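Homoserine O-acetyltransferase (Bacillus anthracis str. 'Ames Ancestor', PDB 3I1I) probably transfers an acetyl group from acetyl-CoA to the hydroxyl of L-homoserine. Local coordinates at residues N230-E234 with H235-T239. Residues are numbered along the deposited sequence; the frame is centred on the assembly and turned at random.
Sequences NAFDE and HFYET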
loop_
_atom_site.group_PDB
_atom_site.type_symbol
_atom_site.label_atom_id
_atom_site.label_comp_id
_atom_site.label_asym_id
_atom_site.label_seq_id
_atom_site.Cartn_x
_atom_site.Cartn_y
_atom_site.Cartn_z
ATOM N N ASN A 230 -4.144 7.533 6.316
ATOM C CA ASN A 230 -3.535 8.872 6.374
ATOM C C ASN A 230 -4.527 10.008 6.576
ATOM O O ASN A 230 -4.142 11.204 6.597
ATOM C CB ASN A 230 -2.684 9.107 5.120
ATOM C CG ASN A 230 -1.412 8.276 5.134
ATOM O OD1 ASN A 230 -0.473 8.553 5.946
ATOM N ND2 ASN A 230 -1.401 7.183 4.312
ATOM N N ALA A 231 -5.788 9.634 6.758
ATOM C CA ALA A 231 -6.872 10.616 6.830
ATOM C C ALA A 231 -6.948 11.323 8.173
ATOM O O ALA A 231 -7.540 12.377 8.243
ATOM C CB ALA A 231 -8.224 9.983 6.458
ATOM N N PHE A 232 -6.309 10.789 9.213
ATOM C CA PHE A 232 -6.429 11.356 10.579
ATOM C C PHE A 232 -5.015 11.597 11.147
ATOM O O PHE A 232 -4.037 11.283 10.482
ATOM C CB PHE A 232 -7.209 10.416 11.498
ATOM C CG PHE A 232 -8.633 10.103 11.043
ATOM C CD1 PHE A 232 -9.709 10.826 11.526
ATOM C CD2 PHE A 232 -8.882 9.063 10.168
ATOM C CE1 PHE A 232 -11.042 10.547 11.104
ATOM C CE2 PHE A 232 -10.193 8.761 9.730
ATOM C CZ PHE A 232 -11.283 9.514 10.199
ATOM N N ASP A 233 -4.899 12.164 12.339
ATOM C CA ASP A 233 -3.613 12.233 13.064
ATOM C C ASP A 233 -3.249 10.835 13.521
ATOM O O ASP A 233 -4.127 10.004 13.722
ATOM C CB ASP A 233 -3.766 13.093 14.318
ATOM C CG ASP A 233 -2.457 13.303 15.071
ATOM O OD1 ASP A 233 -1.638 14.167 14.657
ATOM O OD2 ASP A 233 -2.258 12.630 16.113
ATOM N N GLU A 234 -1.951 10.559 13.702
ATOM C CA GLU A 234 -1.548 9.236 14.144
ATOM C C GLU A 234 -2.197 8.817 15.481
ATOM O O GLU A 234 -2.569 7.656 15.682
ATOM C CB GLU A 234 -0.027 9.117 14.205
ATOM C CG GLU A 234 0.671 9.945 15.249
ATOM C CD GLU A 234 0.662 9.313 16.622
ATOM O OE1 GLU A 234 1.120 10.009 17.545
ATOM O OE2 GLU A 234 0.199 8.156 16.783
ATOM N N HIS A 235 -2.338 9.765 16.372
ATOM C CA HIS A 235 -2.876 9.465 17.653
ATOM C C HIS A 235 -4.360 9.079 17.600
ATOM O O HIS A 235 -4.854 8.357 18.463
ATOM C CB HIS A 235 -2.668 10.628 18.604
ATOM C CG HIS A 235 -2.778 10.223 20.034
ATOM N ND1 HIS A 235 -3.676 10.796 20.909
ATOM C CD2 HIS A 235 -2.134 9.256 20.729
ATOM C CE1 HIS A 235 -3.554 10.216 22.090
ATOM N NE2 HIS A 235 -2.622 9.284 22.008
ATOM N N PHE A 236 -5.061 9.543 16.580
ATOM C CA PHE A 236 -6.422 9.109 16.375
ATOM C C PHE A 236 -6.488 7.596 16.272
ATOM O O PHE A 236 -7.372 7.007 16.878
ATOM C CB PHE A 236 -7.047 9.740 15.133
ATOM C CG PHE A 236 -8.428 9.229 14.823
ATOM C CD1 PHE A 236 -9.537 9.811 15.394
ATOM C CD2 PHE A 236 -8.599 8.141 13.972
ATOM C CE1 PHE A 236 -10.834 9.341 15.103
ATOM C CE2 PHE A 236 -9.863 7.652 13.680
ATOM C CZ PHE A 236 -11.008 8.261 14.236
ATOM N N TYR A 237 -5.594 6.971 15.506
ATOM C CA TYR A 237 -5.678 5.502 15.315
ATOM C C TYR A 237 -5.272 4.740 16.594
ATOM O O TYR A 237 -5.795 3.656 16.880
ATOM C CB TYR A 237 -4.803 5.039 14.149
ATOM C CG TYR A 237 -5.044 5.804 12.860
ATOM C CD1 TYR A 237 -6.050 5.429 11.991
ATOM C CD2 TYR A 237 -4.264 6.903 12.519
ATOM C CE1 TYR A 237 -6.270 6.120 10.818
ATOM C CE2 TYR A 237 -4.484 7.606 11.367
ATOM C CZ TYR A 237 -5.493 7.215 10.516
ATOM O OH TYR A 237 -5.717 7.878 9.354
ATOM N N GLU A 238 -4.333 5.323 17.335
ATOM C CA GLU A 238 -3.801 4.742 18.544
ATOM C C GLU A 238 -4.882 4.640 19.627
ATOM O O GLU A 238 -4.973 3.603 20.309
ATOM C CB GLU A 238 -2.609 5.567 19.056
ATOM C CG GLU A 238 -1.704 4.828 19.981
ATOM C CD GLU A 238 -0.870 3.695 19.294
ATOM O OE1 GLU A 238 -0.594 3.760 18.070
ATOM O OE2 GLU A 238 -0.499 2.715 20.011
ATOM N N THR A 239 -5.704 5.683 19.761
ATOM C CA THR A 239 -6.819 5.666 20.719
ATOM C C THR A 239 -8.129 5.103 20.177
ATOM O O THR A 239 -8.911 4.589 20.941
ATOM C CB THR A 239 -7.092 7.059 21.288
ATOM O OG1 THR A 239 -7.432 7.932 20.198
ATOM C CG2 THR A 239 -5.819 7.585 22.002
HETATM O O HOH W 1 -1.107 5.089 15.514
#
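Phe232 and Phe236 lie face against face in an offset stack, with ring centroids 4.1 Å apart and planes only 9° from parallel. Phe236 CE2 sits over the centre of the Phe232 ring, while Phe236 CD2 lies nearest Phe232 CG, at 3.5 Å. Tyr237 completes the aromatic cluster by turning almost perpendicular: the edge of Phe232 faces its ring in an offset edge-to-face pair. With CG anti to its own carbonyl carbon (chi1 -52°), the tyrosine reaches back along the incoming loop, and its OH takes the backbone N-H of Phe232 at 3.0 Å. The same hydroxyl is hydrogen-bonded to Phe228 O, so this one hydroxyl of a buried tyrosine ties the helix to the chain leading into it.

Asp233 is the N-cap. Its carboxylate swings forward, CG opposite the backbone N (chi1 -176°), and OD2 accepts from His235 N at 2.9 Å, met from above the carboxylate plane. Glu234 lies beside the first turn, its OE2 hydrogen-bonded to Tyr325 OH of the second subunit. A water bridges Glu234 O and Glu238 OE1, and the latter also accepts from Ile186 N of that subunit. Both acidic side chains, Asp233 and Glu234, lie close to a bound phosphate ion, probably from the crystallisation liquor.

The whole unit is a capped helix start, joining the loop after helix 217-228 to the short helix 234-240; backbone hydrogen bonds between Ala231 and Met352 and between Asp233 and Ile348 fasten it to the loop between strand 340-342 and helix 353-356, which carries His351 of a probable Ser-His-Asp triad.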